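Alpha/beta hydrolase fold protein (PDB 4G9E) hydrolyses the lactone ring of N-acyl homoserine lactones and is seen here with the ring-opened product N-butanoyl-L-homoserine bound. Local coordinates at residues H6-S11 against T85-Q90; G13-R18 against D58-G63; P26-H31 against R53-D58. All coordinates share one frame; numbering follows the deposited sequence. Where two conformers were deposited one is given.

How the contacts relate
The three contacts lie on strands 4-10, 13-19, 52-57 and 24-30, neighbours in that order at one end of the mixed sheet. Contact 3, the parallel pair 26-31 and 53-58, lies buried near the ligand, its centre about 9 Å from that of the chain. Strand 13-19 of contact 2 runs antiparallel to both its neighbours, 52-57 and 4-10, the latter, in contact 1, being the sheet margin. Along the chain, contact 3 nests within contact 2, and that within contact 1. Centres of contacts 1 and 2 lie about 9 Å apart, other pairs about 12 Å. Asp-58 belongs to contacts 2 and 3, and Met-88 of helix 77-91 packs onto Leu-28 and Ile-55, tying margin to core.

Contact 1: H6-S11 against T85-Q90; sequences HELETS and TEVMQQ
Glu-86 receives two bonds from Ser-11, one on each carboxylate oxygen. The shorter runs from Ser-11 OG to Glu-86 OE1 at 2.6 Å and uses the syn lone pair, on the side of the other oxygen. The backbone N of Ser-11 meets Glu-86 OE2 at 2.8 Å, also on the syn side but 30° out of the carboxylate plane. Glu-86 can span the distance because CG stands anti to its backbone N (chi1 179°) and the chain continues extended, carrying the acid from the helix to the end of the strand. The two bonds from Ser-11 restrain the carboxylate and probably stabilise its negative charge. His-12 adds a weak hydrogen bond to OE1, while Arg-73 holds the serine hydroxyl through a bond to Ser-11 OG.

One turn along the helix, Gln-90 lays its amide against the strand. Its NE2 gives a nearly straight bond to Glu-9 O, 3.0 Å away, lying in the plane of the amide but approaching from above the carbonyl plane. The other end of the amide, OE1, sits 3.6 Å from Leu-8 CB and accepts from a water that in turn takes the N-H of Glu-9. Direct and water-mediated bonds thus hold both ends of the amide.

Beside this polar row, Leu-8 and Val-87 cross at about a right angle, CD1 of Leu-8 lying 3.9 Å from Val-87 CG1. Thr-10 turns CB toward Glu-86 OE2 at 3.5 Å, while its hydroxyl is engaged by Gly-13 O and the N-H of His-12.

With strand and helix directions 114° apart, this is a helix packed across the margin of a beta-sheet, here helix 77-91 of the alpha/beta hydrolase fold against its outermost strand 4-10.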
loop_
_atom_site.group_PDB
_atom_site.type_symbol
_atom_site.label_atom_id
_atom_site.label_comp_id
_atom_site.label_asym_id
_atom_site.label_seq_id
_atom_site.Cartn_x
_atom_site.Cartn_y
_atom_site.Cartn_z
ATOM N N HIS A 6 -2.409 -19.048 1.208
ATOM C CA HIS A 6 -2.291 -19.878 0.022
ATOM C C HIS A 6 -1.510 -19.148 -1.060
ATOM O O HIS A 6 -1.289 -17.949 -0.963
ATOM C CB HIS A 6 -3.667 -20.366 -0.459
ATOM C CG HIS A 6 -4.585 -19.273 -0.914
ATOM N ND1 HIS A 6 -5.118 -18.334 -0.057
ATOM C CD2 HIS A 6 -5.088 -18.993 -2.139
ATOM C CE1 HIS A 6 -5.896 -17.512 -0.740
ATOM N NE2 HIS A 6 -5.897 -17.892 -2.004
ATOM N N GLU A 7 -1.062 -19.880 -2.071
ATOM C CA GLU A 7 -0.229 -19.299 -3.113
ATOM C C GLU A 7 -0.892 -19.419 -4.475
ATOM O O GLU A 7 -1.540 -20.421 -4.779
ATOM C CB GLU A 7 1.155 -19.952 -3.105
ATOM C CG GLU A 7 1.909 -19.667 -1.816
ATOM C CD GLU A 7 3.125 -20.540 -1.618
ATOM O OE1 GLU A 7 3.322 -21.498 -2.399
ATOM O OE2 GLU A 7 3.888 -20.263 -0.669
ATOM N N LEU A 8 -0.739 -18.371 -5.275
ATOM C CA LEU A 8 -1.293 -18.326 -6.619
ATOM C C LEU A 8 -0.182 -18.355 -7.653
ATOM O O LEU A 8 0.811 -17.645 -7.523
ATOM C CB LEU A 8 -2.094 -17.044 -6.817
ATOM C CG LEU A 8 -3.319 -16.825 -5.932
ATOM C CD1 LEU A 8 -3.932 -15.457 -6.210
ATOM C CD2 LEU A 8 -4.342 -17.934 -6.144
ATOM N N GLU A 9 -0.361 -19.168 -8.686
ATOM C CA GLU A 9 0.536 -19.137 -9.828
ATOM C C GLU A 9 0.034 -18.077 -10.799
ATOM O O GLU A 9 -1.001 -18.251 -11.445
ATOM C CB GLU A 9 0.602 -20.507 -10.507
ATOM C CG GLU A 9 1.295 -21.577 -9.678
ATOM C CD GLU A 9 2.779 -21.306 -9.480
ATOM O OE1 GLU A 9 3.329 -20.423 -10.174
ATOM O OE2 GLU A 9 3.396 -21.982 -8.629
ATOM N N THR A 10 0.759 -16.967 -10.888
ATOM C CA THR A 10 0.356 -15.875 -11.758
ATOM C C THR A 10 1.387 -15.663 -12.844
ATOM O O THR A 10 2.469 -16.253 -12.819
ATOM C CB THR A 10 0.187 -14.537 -10.996
ATOM O OG1 THR A 10 1.475 -13.957 -10.733
ATOM C CG2 THR A 10 -0.585 -14.742 -9.691
ATOM N N SER A 11 1.061 -14.795 -13.791
ATOM C CA SER A 11 1.984 -14.483 -14.871
ATOM C C SER A 11 3.233 -13.771 -14.369
ATOM O O SER A 11 4.225 -13.695 -15.095
ATOM C CB SER A 11 1.302 -13.643 -15.955
ATOM O OG SER A 11 1.015 -12.331 -15.503
ATOM N N THR A 85 -4.121 -6.779 -9.842
ATOM C CA THR A 85 -5.363 -6.924 -10.579
ATOM C C THR A 85 -5.539 -8.383 -11.018
ATOM O O THR A 85 -6.638 -8.929 -10.951
ATOM C CB THR A 85 -5.429 -5.949 -11.775
ATOM O OG1 THR A 85 -5.323 -4.599 -11.305
ATOM C CG2 THR A 85 -6.753 -6.102 -12.499
ATOM N N GLU A 86 -4.448 -9.015 -11.447
ATOM C CA GLU A 86 -4.464 -10.429 -11.818
ATOM C C GLU A 86 -4.782 -11.321 -10.610
ATOM O O GLU A 86 -5.534 -12.293 -10.714
ATOM C CB GLU A 86 -3.130 -10.832 -12.468
ATOM C CG GLU A 86 -3.057 -12.304 -12.855
ATOM C CD GLU A 86 -1.767 -12.682 -13.562
ATOM O OE1 GLU A 86 -0.919 -11.800 -13.789
ATOM O OE2 GLU A 86 -1.607 -13.875 -13.898
ATOM N N VAL A 87 -4.205 -10.991 -9.461
ATOM C CA VAL A 87 -4.519 -11.712 -8.231
ATOM C C VAL A 87 -6.018 -11.637 -7.938
ATOM O O VAL A 87 -6.664 -12.654 -7.672
ATOM C CB VAL A 87 -3.695 -11.168 -7.040
ATOM C CG1 VAL A 87 -4.299 -11.607 -5.702
ATOM C CG2 VAL A 87 -2.240 -11.610 -7.168
ATOM N N MET A 88 -6.582 -10.437 -8.001
ATOM C CA MET A 88 -8.006 -10.279 -7.707
ATOM C C MET A 88 -8.882 -11.016 -8.729
ATOM O O MET A 88 -9.931 -11.549 -8.376
ATOM C CB MET A 88 -8.383 -8.800 -7.588
ATOM C CG MET A 88 -7.650 -8.061 -6.467
ATOM S SD MET A 88 -7.791 -8.821 -4.828
ATOM C CE MET A 88 -9.475 -8.375 -4.433
ATOM N N GLN A 89 -8.431 -11.036 -10.004
ATOM C CA GLN A 89 -9.108 -11.817 -11.045
ATOM C C GLN A 89 -9.118 -13.298 -10.644
ATOM O O GLN A 89 -10.175 -13.958 -10.739
ATOM C CB GLN A 89 -8.388 -11.613 -12.385
ATOM C CG GLN A 89 -9.082 -12.224 -13.592
ATOM C CD GLN A 89 -10.366 -11.459 -13.885
ATOM O OE1 GLN A 89 -11.441 -12.048 -14.046
ATOM N NE2 GLN A 89 -10.244 -10.115 -13.983
ATOM N N GLN A 90 -7.984 -13.838 -10.266
ATOM C CA GLN A 90 -7.908 -15.247 -9.877
ATOM C C GLN A 90 -8.756 -15.537 -8.640
ATOM O O GLN A 90 -9.381 -16.593 -8.531
ATOM C CB GLN A 90 -6.458 -15.685 -9.649
ATOM C CG GLN A 90 -5.637 -15.791 -10.930
ATOM C CD GLN A 90 -4.368 -16.606 -10.750
ATOM O OE1 GLN A 90 -4.215 -17.324 -9.769
ATOM N NE2 GLN A 90 -3.449 -16.491 -11.701
HETATM O O HOH W 1 -3.113 -19.933 -9.277
#

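Contact 2: G13-R18 against D58-G63; sequences GRIAVR and DLPGHG
Arg-18 and Asp-58 meet at about a right angle, the guanidinium approaching end-on with its two terminal nitrogens, one to each carboxylate oxygen. The grip is twisted, for the two planes stand 54° apart. Arg-18 NH2 reaches Asp-58 OD2 at 2.9 Å on the syn side, close to both planes. Arg-18 NH1 reaches Asp-58 OD1, likewise at 2.9 Å, but from well above the carboxylate plane, and has a second partner in Ala-56 O. The arginine chain is extended from CG to NE, which carries the charged end out to the aspartate. This buried acid has further donors: Gly-37 N and Ser-36 OG bind OD1, and Lys-64 N binds OD2, an environment likely to keep it ionised.

The backbone adds a bond from Asp-58 N to Ala-16 O, 2.9 Å long, and the methyl of Ala-16 rests 3.7 Å from Asp-58 OD2. In one of its two conformers, and so tentatively, Ile-15 sets CG2, anti to the backbone N, 3.3 Å from Asp-58 O.

Pro-60 lies within a type II beta turn from Leu-59 to His-62, with Gly-61 at positive phi. The imidazole of His-62 folds back, its ND1 donating to Pro-60 O at 2.9 Å; the acceptor lies in the ring plane, whereas the donor stands above the carbonyl plane.

Among its neighbours, strand 13-19 is flanked by strand 4-10, whose Thr-10 touches Ile-15. Helix 77-91 meets the contact through Val-87 on Ile-15 and Tyr-80 on His-62, and Leu-59 reaches helix 103-111 through Leu-103 and Ile-107.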
loop_
_atom_site.group_PDB
_atom_site.type_symbol
_atom_site.label_atom_id
_atom_site.label_comp_id
_atom_site.label_asym_id
_atom_site.label_seq_id
_atom_site.Cartn_x
_atom_site.Cartn_y
_atom_site.Cartn_z
ATOM N N GLY A 13 4.682 -14.650 -11.390
ATOM C CA GLY A 13 5.343 -15.530 -10.448
ATOM C C GLY A 13 4.349 -16.083 -9.445
ATOM O O GLY A 13 3.139 -15.914 -9.589
ATOM N N ARG A 14 4.857 -16.760 -8.427
ATOM C CA ARG A 14 3.992 -17.352 -7.421
ATOM C C ARG A 14 3.762 -16.329 -6.319
ATOM O O ARG A 14 4.702 -15.904 -5.660
ATOM C CB ARG A 14 4.620 -18.625 -6.863
ATOM C CG ARG A 14 3.644 -19.494 -6.087
ATOM C CD ARG A 14 4.305 -20.768 -5.590
ATOM N NE ARG A 14 5.353 -20.489 -4.613
ATOM C CZ ARG A 14 6.645 -20.722 -4.815
ATOM N NH1 ARG A 14 7.058 -21.247 -5.961
ATOM N NH2 ARG A 14 7.525 -20.433 -3.864
ATOM N N ILE A 15 2.508 -15.936 -6.139
ATOM C CA ILE A 15 2.186 -14.883 -5.189
ATOM C C ILE A 15 1.505 -15.439 -3.943
ATOM O O ILE A 15 0.515 -16.170 -4.021
ATOM C CB ILE A 15 1.343 -13.767 -5.846
ATOM C CG1 ILE A 15 2.186 -13.047 -6.905
ATOM C CG2 ILE A 15 0.834 -12.785 -4.796
ATOM C CD1 ILE A 15 1.443 -11.975 -7.663
ATOM N N ALA A 16 2.071 -15.097 -2.791
ATOM C CA ALA A 16 1.525 -15.511 -1.508
ATOM C C ALA A 16 0.342 -14.621 -1.138
ATOM O O ALA A 16 0.399 -13.402 -1.313
ATOM C CB ALA A 16 2.596 -15.429 -0.443
ATOM N N VAL A 17 -0.720 -15.231 -0.614
ATOM C CA VAL A 17 -1.936 -14.514 -0.243
ATOM C C VAL A 17 -2.396 -14.935 1.150
ATOM O O VAL A 17 -2.495 -16.123 1.437
ATOM C CB VAL A 17 -3.084 -14.806 -1.236
ATOM C CG1 VAL A 17 -4.337 -14.042 -0.842
ATOM C CG2 VAL A 17 -2.669 -14.450 -2.658
ATOM N N ARG A 18 -2.663 -13.955 2.007
ATOM C CA ARG A 18 -3.249 -14.205 3.321
ATOM C C ARG A 18 -4.659 -13.668 3.302
ATOM O O ARG A 18 -4.885 -12.561 2.826
ATOM C CB ARG A 18 -2.475 -13.458 4.402
ATOM C CG ARG A 18 -1.044 -13.886 4.540
ATOM C CD ARG A 18 -0.244 -12.871 5.332
ATOM N NE ARG A 18 1.179 -13.124 5.166
ATOM C CZ ARG A 18 1.879 -12.741 4.102
ATOM N NH1 ARG A 18 1.292 -12.075 3.116
ATOM N NH2 ARG A 18 3.172 -13.025 4.025
ATOM N N ASP A 58 1.596 -10.776 -0.927
ATOM C CA ASP A 58 2.961 -10.289 -1.029
ATOM C C ASP A 58 3.247 -9.944 -2.485
ATOM O O ASP A 58 3.013 -10.754 -3.385
ATOM C CB ASP A 58 3.954 -11.343 -0.546
ATOM C CG ASP A 58 3.849 -11.604 0.948
ATOM O OD1 ASP A 58 3.367 -10.713 1.669
ATOM O OD2 ASP A 58 4.252 -12.693 1.406
ATOM N N LEU A 59 3.732 -8.733 -2.723
ATOM C CA LEU A 59 4.147 -8.357 -4.066
ATOM C C LEU A 59 5.244 -9.285 -4.575
ATOM O O LEU A 59 6.029 -9.816 -3.785
ATOM C CB LEU A 59 4.674 -6.926 -4.094
ATOM C CG LEU A 59 3.707 -5.809 -3.708
ATOM C CD1 LEU A 59 4.434 -4.481 -3.658
ATOM C CD2 LEU A 59 2.514 -5.756 -4.662
ATOM N N PRO A 60 5.322 -9.468 -5.899
ATOM C CA PRO A 60 6.489 -10.152 -6.464
ATOM C C PRO A 60 7.766 -9.565 -5.868
ATOM O O PRO A 60 7.858 -8.351 -5.686
ATOM C CB PRO A 60 6.379 -9.833 -7.958
ATOM C CG PRO A 60 4.898 -9.734 -8.182
ATOM C CD PRO A 60 4.371 -9.043 -6.942
ATOM N N GLY A 61 8.739 -10.424 -5.572
ATOM C CA GLY A 61 10.004 -9.991 -5.005
ATOM C C GLY A 61 9.981 -9.694 -3.517
ATOM O O GLY A 61 10.999 -9.292 -2.963
ATOM N N HIS A 62 8.826 -9.887 -2.879
ATOM C CA HIS A 62 8.630 -9.529 -1.481
ATOM C C HIS A 62 8.044 -10.689 -0.684
ATOM O O HIS A 62 7.343 -11.547 -1.223
ATOM C CB HIS A 62 7.660 -8.349 -1.377
ATOM C CG HIS A 62 8.197 -7.053 -1.903
ATOM N ND1 HIS A 62 8.343 -6.791 -3.249
ATOM C CD2 HIS A 62 8.601 -5.933 -1.259
ATOM C CE1 HIS A 62 8.822 -5.569 -3.405
ATOM N NE2 HIS A 62 8.990 -5.026 -2.213
ATOM N N GLY A 63 8.303 -10.688 0.617
ATOM C CA GLY A 63 7.688 -11.655 1.505
ATOM C C GLY A 63 7.854 -13.089 1.047
ATOM O O GLY A 63 8.956 -13.532 0.711
#

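Contact 3: P26-H31 against R53-D58; sequences PLLMIH and RVIAPD
Met-29, Ile-55 and His-31 lose much surface where the parallel strands 26-30 and 53-57 lie side by side. Ile-55 is central to the backbone ladder: its N donates to Leu-27 O, and its O accepts from Met-29 N, each at 2.8 Å and nearly along the C=O axis. Leu-27 N extends the ladder to Arg-53 O. On one face of the sheet Ile-55 CD1 lies beside Pro-26 CB, and its CG2 beside Leu-28 CD1. Leu-28 CD1 also packs against Pro-57 CD at 3.6 Å, the two side chains crossing at about a right angle.

The chain of Met-29 bends at chi3 (79°), its end leading away from strand 53-57, and the thioether crosses Val-54 obliquely, with Met-29 SD 3.6 Å from Val-54 CG1. Past the last ladder bond the strands part, and a water bridges them, donating to Met-29 O and to Pro-57 O, each at 2.7 Å, and accepting a weak bond from His-31 N.

His-31 presents its ring edge to the start of the loop: CD2 is 3.4 Å from Pro-57 O, and NE2 is 3.6 Å from Asp-58 CA, both partners near the ring plane. NE2 is also hydrogen-bonded to Leu-59 N, and the ring meets that of His-62. An alanine here would probably leave Leu-59 N without its acceptor and open a gap beside Pro-57 and Asp-58.

The bond from Leu-59 N implies that His-31 NE2 acts as acceptor, which fixes the orientation of a ring whose side chain lies about 7 Å from the bound N-butanoyl-L-homoserine, at the carboxyl end of an otherwise largely apolar strand pair.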
loop_
_atom_site.group_PDB
_atom_site.type_symbol
_atom_site.label_atom_id
_atom_site.label_comp_id
_atom_site.label_asym_id
_atom_site.label_seq_id
_atom_site.Cartn_x
_atom_site.Cartn_y
_atom_site.Cartn_z
ATOM N N PRO A 26 -14.955 -7.462 0.814
ATOM C CA PRO A 26 -13.501 -7.642 0.760
ATOM C C PRO A 26 -12.699 -6.340 0.802
ATOM O O PRO A 26 -13.100 -5.316 0.244
ATOM C CB PRO A 26 -13.299 -8.360 -0.577
ATOM C CG PRO A 26 -14.461 -7.919 -1.410
ATOM C CD PRO A 26 -15.612 -7.801 -0.457
ATOM N N LEU A 27 -11.545 -6.422 1.462
ATOM C CA LEU A 27 -10.559 -5.353 1.543
ATOM C C LEU A 27 -9.222 -5.920 1.094
ATOM O O LEU A 27 -8.705 -6.843 1.721
ATOM C CB LEU A 27 -10.423 -4.864 2.989
ATOM C CG LEU A 27 -9.296 -3.852 3.210
ATOM C CD1 LEU A 27 -9.659 -2.482 2.663
ATOM C CD2 LEU A 27 -8.916 -3.760 4.680
ATOM N N LEU A 28 -8.678 -5.381 0.008
ATOM C CA LEU A 28 -7.326 -5.710 -0.416
ATOM C C LEU A 28 -6.375 -4.731 0.259
ATOM O O LEU A 28 -6.530 -3.523 0.106
ATOM C CB LEU A 28 -7.220 -5.566 -1.931
ATOM C CG LEU A 28 -5.806 -5.637 -2.502
ATOM C CD1 LEU A 28 -5.172 -6.990 -2.241
ATOM C CD2 LEU A 28 -5.834 -5.350 -4.013
ATOM N N MET A 29 -5.408 -5.252 1.011
ATOM C CA MET A 29 -4.385 -4.427 1.649
ATOM C C MET A 29 -3.064 -4.671 0.937
ATOM O O MET A 29 -2.636 -5.821 0.828
ATOM C CB MET A 29 -4.242 -4.778 3.136
ATOM C CG MET A 29 -5.514 -4.571 3.932
ATOM S SD MET A 29 -5.323 -4.836 5.707
ATOM C CE MET A 29 -4.567 -3.286 6.173
ATOM N N ILE A 30 -2.433 -3.598 0.459
ATOM C CA ILE A 30 -1.203 -3.692 -0.322
ATOM C C ILE A 30 -0.055 -3.064 0.465
ATOM O O ILE A 30 -0.087 -1.876 0.792
ATOM C CB ILE A 30 -1.322 -2.973 -1.686
ATOM C CG1 ILE A 30 -2.603 -3.375 -2.431
ATOM C CG2 ILE A 30 -0.104 -3.277 -2.532
ATOM C CD1 ILE A 30 -2.815 -2.607 -3.716
ATOM N N HIS A 31 0.951 -3.879 0.765
ATOM C CA HIS A 31 2.081 -3.457 1.587
ATOM C C HIS A 31 3.054 -2.529 0.859
ATOM O O HIS A 31 2.936 -2.264 -0.342
ATOM C CB HIS A 31 2.815 -4.682 2.128
ATOM C CG HIS A 31 3.536 -5.473 1.075
ATOM N ND1 HIS A 31 4.739 -5.072 0.528
ATOM C CD2 HIS A 31 3.226 -6.649 0.477
ATOM C CE1 HIS A 31 5.129 -5.963 -0.368
ATOM N NE2 HIS A 31 4.233 -6.932 -0.417
ATOM N N ARG A 53 -13.551 -9.446 4.769
ATOM C CA ARG A 53 -12.609 -10.374 4.161
ATOM C C ARG A 53 -11.340 -9.618 3.782
ATOM O O ARG A 53 -11.259 -8.999 2.723
ATOM C CB ARG A 53 -13.236 -11.042 2.941
ATOM C CG ARG A 53 -12.340 -12.054 2.263
ATOM C CD ARG A 53 -13.076 -12.688 1.106
ATOM N NE ARG A 53 -12.303 -13.732 0.447
ATOM C CZ ARG A 53 -12.796 -14.505 -0.515
ATOM N NH1 ARG A 53 -14.045 -14.329 -0.917
ATOM N NH2 ARG A 53 -12.046 -15.444 -1.076
ATOM N N VAL A 54 -10.357 -9.650 4.674
ATOM C CA VAL A 54 -9.102 -8.946 4.448
ATOM C C VAL A 54 -8.156 -9.837 3.648
ATOM O O VAL A 54 -7.929 -10.995 4.009
ATOM C CB VAL A 54 -8.447 -8.544 5.778
ATOM C CG1 VAL A 54 -7.070 -7.935 5.546
ATOM C CG2 VAL A 54 -9.346 -7.571 6.533
ATOM N N ILE A 55 -7.632 -9.290 2.553
ATOM C CA ILE A 55 -6.746 -10.004 1.640
ATOM C C ILE A 55 -5.430 -9.247 1.607
ATOM O O ILE A 55 -5.405 -8.079 1.230
ATOM C CB ILE A 55 -7.362 -10.041 0.232
ATOM C CG1 ILE A 55 -8.751 -10.689 0.282
ATOM C CG2 ILE A 55 -6.440 -10.764 -0.737
ATOM C CD1 ILE A 55 -9.605 -10.441 -0.932
ATOM N N ALA A 56 -4.349 -9.907 2.023
ATOM C CA ALA A 56 -3.043 -9.256 2.162
ATOM C C ALA A 56 -1.975 -10.076 1.455
ATOM O O ALA A 56 -1.360 -10.953 2.063
ATOM C CB ALA A 56 -2.684 -9.074 3.636
ATOM N N PRO A 57 -1.772 -9.814 0.156
ATOM C CA PRO A 57 -0.775 -10.574 -0.605
ATOM C C PRO A 57 0.629 -10.041 -0.401
ATOM O O PRO A 57 0.836 -9.001 0.211
ATOM C CB PRO A 57 -1.180 -10.342 -2.067
ATOM C CG PRO A 57 -2.462 -9.597 -2.048
ATOM C CD PRO A 57 -2.563 -8.925 -0.706
ATOM N N ASP A 58 1.596 -10.776 -0.927
ATOM C CA ASP A 58 2.961 -10.289 -1.029
ATOM C C ASP A 58 3.247 -9.944 -2.485
ATOM O O ASP A 58 3.013 -10.754 -3.385
ATOM C CB ASP A 58 3.954 -11.343 -0.546
ATOM C CG ASP A 58 3.849 -11.604 0.948
ATOM O OD1 ASP A 58 3.367 -10.713 1.669
ATOM O OD2 ASP A 58 4.252 -12.693 1.406
HETATM O O HOH W 2 -0.045 -6.606 1.220
#